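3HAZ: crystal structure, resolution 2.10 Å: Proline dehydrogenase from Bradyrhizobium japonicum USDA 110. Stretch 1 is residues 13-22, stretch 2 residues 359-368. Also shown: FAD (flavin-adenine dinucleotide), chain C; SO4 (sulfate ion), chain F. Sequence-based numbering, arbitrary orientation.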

# COMPACT_ATOMS: atom_id res chain seq x y z
N PRO A 13 17.39 18.11 -38.12
CA PRO A 13 16.19 17.90 -37.30
C PRO A 13 16.41 18.40 -35.88
O PRO A 13 17.43 18.09 -35.26
CB PRO A 13 16.02 16.38 -37.33
CG PRO A 13 16.64 15.96 -38.63
CD PRO A 13 17.84 16.87 -38.78
N TYR A 14 15.43 19.15 -35.37
CA TYR A 14 15.58 19.91 -34.13
C TYR A 14 15.69 19.03 -32.88
O TYR A 14 16.55 19.27 -32.03
CB TYR A 14 14.40 20.87 -33.97
CG TYR A 14 14.69 22.07 -33.08
CD1 TYR A 14 15.47 23.13 -33.54
CD2 TYR A 14 14.17 22.14 -31.79
CE1 TYR A 14 15.72 24.23 -32.74
CE2 TYR A 14 14.42 23.24 -30.98
CZ TYR A 14 15.20 24.28 -31.47
OH TYR A 14 15.45 25.37 -30.67
N ALA A 15 14.82 18.04 -32.77
CA ALA A 15 14.74 17.23 -31.56
C ALA A 15 14.52 15.75 -31.83
O ALA A 15 13.49 15.19 -31.47
CB ALA A 15 13.62 17.75 -30.65
N PRO A 16 15.51 15.10 -32.47
CA PRO A 16 15.39 13.66 -32.77
C PRO A 16 15.34 12.80 -31.50
O PRO A 16 15.62 13.28 -30.40
CB PRO A 16 16.66 13.36 -33.58
CG PRO A 16 17.61 14.45 -33.25
CD PRO A 16 16.79 15.67 -32.93
N ASP A 17 14.98 11.53 -31.68
CA ASP A 17 14.79 10.59 -30.57
C ASP A 17 16.10 10.20 -29.89
O ASP A 17 17.04 9.73 -30.53
CB ASP A 17 14.08 9.33 -31.09
CG ASP A 17 14.05 8.21 -30.06
OD1 ASP A 17 13.55 8.43 -28.94
OD2 ASP A 17 14.53 7.11 -30.40
N ASP A 18 16.15 10.39 -28.57
CA ASP A 18 17.36 10.14 -27.79
C ASP A 18 17.86 8.71 -27.94
O ASP A 18 19.06 8.47 -28.09
CB ASP A 18 17.12 10.43 -26.31
CG ASP A 18 16.72 11.88 -26.05
OD1 ASP A 18 15.75 12.37 -26.67
OD2 ASP A 18 17.38 12.52 -25.21
N ALA A 19 16.93 7.76 -27.88
CA ALA A 19 17.26 6.33 -27.90
C ALA A 19 18.05 5.92 -29.14
O ALA A 19 19.05 5.21 -29.03
CB ALA A 19 15.98 5.50 -27.80
N GLU A 20 17.60 6.37 -30.30
CA GLU A 20 18.29 6.06 -31.56
C GLU A 20 19.70 6.65 -31.59
O GLU A 20 20.61 6.06 -32.17
CB GLU A 20 17.47 6.56 -32.75
CG GLU A 20 16.10 5.90 -32.85
CD GLU A 20 15.29 6.37 -34.04
OE1 GLU A 20 15.54 7.50 -34.53
OE2 GLU A 20 14.39 5.62 -34.49
N ILE A 21 19.88 7.81 -30.97
CA ILE A 21 21.22 8.40 -30.86
C ILE A 21 22.07 7.53 -29.94
O ILE A 21 23.21 7.19 -30.27
CB ILE A 21 21.17 9.87 -30.36
CG1 ILE A 21 20.54 10.77 -31.42
CG2 ILE A 21 22.57 10.37 -30.03
CD1 ILE A 21 20.34 12.20 -30.98
N ALA A 22 21.50 7.17 -28.79
CA ALA A 22 22.19 6.30 -27.84
C ALA A 22 22.56 4.95 -28.45
O ALA A 22 23.56 4.35 -28.08
CB ALA A 22 21.34 6.11 -26.59
N GLY A 359 5.36 23.93 -26.53
CA GLY A 359 4.70 22.70 -26.93
C GLY A 359 5.37 22.03 -28.11
O GLY A 359 4.71 21.64 -29.08
N LEU A 360 6.70 21.91 -28.04
CA LEU A 360 7.47 21.31 -29.13
C LEU A 360 7.34 19.80 -29.13
O LEU A 360 6.89 19.21 -28.14
CB LEU A 360 8.95 21.71 -29.02
CG LEU A 360 9.21 23.21 -29.05
CD1 LEU A 360 10.70 23.50 -29.25
CD2 LEU A 360 8.38 23.88 -30.15
N ASP A 361 7.73 19.16 -30.23
CA ASP A 361 7.61 17.70 -30.31
C ASP A 361 8.75 16.97 -29.59
O ASP A 361 8.82 15.75 -29.62
CB ASP A 361 7.46 17.22 -31.76
CG ASP A 361 8.71 17.42 -32.59
OD1 ASP A 361 9.79 17.69 -32.01
OD2 ASP A 361 8.62 17.30 -33.83
N GLY A 362 9.62 17.73 -28.93
CA GLY A 362 10.72 17.14 -28.18
C GLY A 362 11.73 18.20 -27.76
O GLY A 362 11.51 19.39 -27.98
N TYR A 363 12.83 17.76 -27.14
CA TYR A 363 13.89 18.64 -26.66
C TYR A 363 15.11 18.62 -27.59
O TYR A 363 15.53 17.55 -28.03
CB TYR A 363 14.32 18.23 -25.25
CG TYR A 363 13.19 18.25 -24.25
CD1 TYR A 363 12.58 17.07 -23.82
CD2 TYR A 363 12.72 19.46 -23.74
CE1 TYR A 363 11.52 17.10 -22.90
CE2 TYR A 363 11.68 19.50 -22.83
CZ TYR A 363 11.08 18.32 -22.41
OH TYR A 363 10.05 18.39 -21.50
N PRO A 364 15.68 19.80 -27.87
CA PRO A 364 16.87 19.88 -28.74
C PRO A 364 18.14 19.45 -28.01
O PRO A 364 19.19 19.25 -28.63
CB PRO A 364 16.95 21.37 -29.10
CG PRO A 364 16.26 22.07 -27.96
CD PRO A 364 15.20 21.13 -27.46
N VAL A 365 18.04 19.32 -26.69
CA VAL A 365 19.16 18.90 -25.87
C VAL A 365 18.87 17.54 -25.28
O VAL A 365 17.71 17.15 -25.15
CB VAL A 365 19.41 19.87 -24.70
CG1 VAL A 365 20.02 21.18 -25.19
CG2 VAL A 365 18.11 20.12 -23.92
N PHE A 366 19.92 16.80 -24.92
CA PHE A 366 19.74 15.57 -24.17
C PHE A 366 19.17 15.92 -22.79
O PHE A 366 19.33 17.05 -22.32
CB PHE A 366 21.06 14.81 -24.05
CG PHE A 366 21.67 14.45 -25.39
CD1 PHE A 366 21.10 13.47 -26.19
CD2 PHE A 366 22.80 15.11 -25.85
CE1 PHE A 366 21.66 13.14 -27.42
CE2 PHE A 366 23.35 14.80 -27.08
CZ PHE A 366 22.78 13.81 -27.87
N THR A 367 18.50 14.97 -22.16
CA THR A 367 17.91 15.23 -20.85
C THR A 367 18.56 14.42 -19.74
O THR A 367 18.23 14.60 -18.56
CB THR A 367 16.39 14.99 -20.84
OG1 THR A 367 16.08 13.76 -21.50
CG2 THR A 367 15.67 16.13 -21.55
N ARG A 368 19.46 13.51 -20.10
CA ARG A 368 20.31 12.87 -19.10
C ARG A 368 21.75 13.37 -19.25
O ARG A 368 22.29 13.41 -20.36
CB ARG A 368 20.25 11.35 -19.20
CG ARG A 368 18.96 10.76 -18.63
CD ARG A 368 19.04 9.24 -18.51
NE ARG A 368 20.07 8.81 -17.57
CZ ARG A 368 20.32 7.54 -17.26
NH1 ARG A 368 19.60 6.57 -17.82
NH2 ARG A 368 21.27 7.24 -16.39
PA FAD C . 30.18 19.00 -16.24
O1A FAD C . 29.79 19.03 -14.66
O2A FAD C . 30.86 17.76 -16.63
O5B FAD C . 28.81 19.11 -17.12
C5B FAD C . 27.94 20.16 -16.83
C4B FAD C . 26.88 20.28 -17.94
O4B FAD C . 26.27 19.01 -18.54
C3B FAD C . 26.07 21.39 -18.23
O3B FAD C . 26.66 22.67 -18.26
C2B FAD C . 25.19 20.90 -19.36
O2B FAD C . 25.52 21.32 -20.67
C1B FAD C . 25.08 19.43 -19.17
N9A FAD C . 23.98 18.92 -18.37
C8A FAD C . 23.72 19.13 -17.02
N7A FAD C . 22.60 18.41 -16.70
C5A FAD C . 22.16 17.75 -17.87
C6A FAD C . 21.00 16.83 -18.15
N6A FAD C . 20.07 16.48 -17.09
N1A FAD C . 20.82 16.33 -19.35
C2A FAD C . 21.72 16.65 -20.39
N3A FAD C . 22.83 17.53 -20.13
C4A FAD C . 23.02 18.05 -18.87
N1 FAD C . 28.36 26.96 -23.33
C2 FAD C . 27.51 27.42 -24.31
O2 FAD C . 26.21 26.97 -24.34
N3 FAD C . 27.98 28.40 -25.25
C4 FAD C . 29.26 28.86 -25.19
O4 FAD C . 29.73 29.77 -26.15
C4X FAD C . 30.15 28.38 -24.17
N5 FAD C . 31.56 28.88 -24.09
C5X FAD C . 32.42 28.39 -23.08
C6 FAD C . 33.80 28.89 -23.00
C7 FAD C . 34.66 28.40 -21.99
C7M FAD C . 36.08 28.93 -21.90
C8 FAD C . 34.18 27.39 -21.02
C8M FAD C . 35.09 26.84 -19.91
C9 FAD C . 32.86 26.91 -21.10
C9A FAD C . 31.95 27.43 -22.14
N10 FAD C . 30.57 26.94 -22.23
C10 FAD C . 29.70 27.44 -23.27
C1' FAD C . 30.07 25.80 -21.40
C2' FAD C . 29.38 26.19 -20.06
O2' FAD C . 29.68 27.54 -19.73
C3' FAD C . 29.81 25.19 -18.97
O3' FAD C . 31.12 25.50 -18.51
C4' FAD C . 29.78 23.70 -19.46
O4' FAD C . 28.66 23.27 -20.15
C5' FAD C . 30.18 22.71 -18.33
O5' FAD C . 30.70 21.49 -18.83
P FAD C . 31.82 20.69 -17.90
O1P FAD C . 32.39 19.36 -18.72
O2P FAD C . 32.90 21.62 -17.53
O3P FAD C . 31.08 20.33 -16.49
S SO4 F . 22.53 10.61 -15.20
O1 SO4 F . 22.84 9.20 -14.97
O2 SO4 F . 21.09 10.79 -15.40
O3 SO4 F . 22.95 11.37 -14.02
O4 SO4 F . 23.25 11.07 -16.38
O HOH W 1 19.32 19.92 -31.36
O HOH W 2 18.95 12.17 -23.17
O HOH W 3 16.04 14.86 -25.02

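How do two segments so far apart in sequence lie against each other? No direct hydrogen bond joins them, and stretch 2 forms no regular helix or strand, so the contact rests on packing and on bridging waters. The backbones come nearest at Ala15 and Pro364, whose CA atoms are 4.4 Å apart; further along, the CA atoms of Asp18 and Phe366 are 6.9 Å apart, so the separation widens as stretch 1 enters its helix. Together the two sides bury 425 Å², and Tyr14, Ala15 and Phe366 contribute the largest shares.

What does Tyr14 do at the start of the contact? Its CA-to-CB bond points sideways, but with chi1 in the t well the ring comes nearer to stretch 2. There CE2 of Tyr14 lies 3.7 Å from CB of Pro364 and 4.1 Å from CD1 of Leu360, apolar contacts in which ring carbon meets aliphatic carbon at an oblique angle. The backbone of Tyr14 adds a polar element. Its carbonyl O is 3.4 Å from CA of Pro364, a CA-H...O contact with an angle of 139° at the hydrogen. Proline has no amide hydrogen to offer, but its CA-H can still approach a carbonyl. Water 1 also links the two backbones, at 2.9 Å from O of Tyr14 and 2.8 Å from O of Pro364.

Why can Ala15 sit so close to the backbone of stretch 2? Its CB points toward that stretch and reaches to 3.2 Å from O of Tyr363 and 3.5 Å from C of Gly362, so a single methyl group rests directly on main-chain atoms. Gly362 leaves room for it: a CB built there in ideal geometry would point toward stretch 1 and lie only 3.2 Å from CB of Ala15, a tight approach. The absence of a side chain on Gly362 thus fits the close passage of Ala15.

How does Phe366 meet the beginning of the helix? Two residues one helical turn apart, Asp18 and Ile21, both point toward stretch 2 and approach its ring. CD1 of Ile21 is 3.9 Å from CE1 of Phe366, an apolar contact, while OD2 of Asp18 lies at the ring edge, 4.0 Å from CD1 of Phe366, where the slightly positive C-H groups suit a carboxylate oxygen. Just before the helix, Asp17 caps its N-terminus: OD2 of Asp17 accepts from N of Glu20 at 3.2 Å, satisfying an amide that has no preceding turn to bond to.

What joins Asp18 to the backbone beyond the ring? Its OD2 is 4.1 Å from N of Thr367, too far for a direct bond, and water fills the gap. Water 2 donates to OD2 of Asp18 at 2.6 Å and accepts from N of Thr367 at 3.0 Å; water 3 donates to OD2 of Asp18 at 2.7 Å and to O of Val365 at 2.8 Å. One carboxylate oxygen is thereby tied to two backbone positions that flank Phe366.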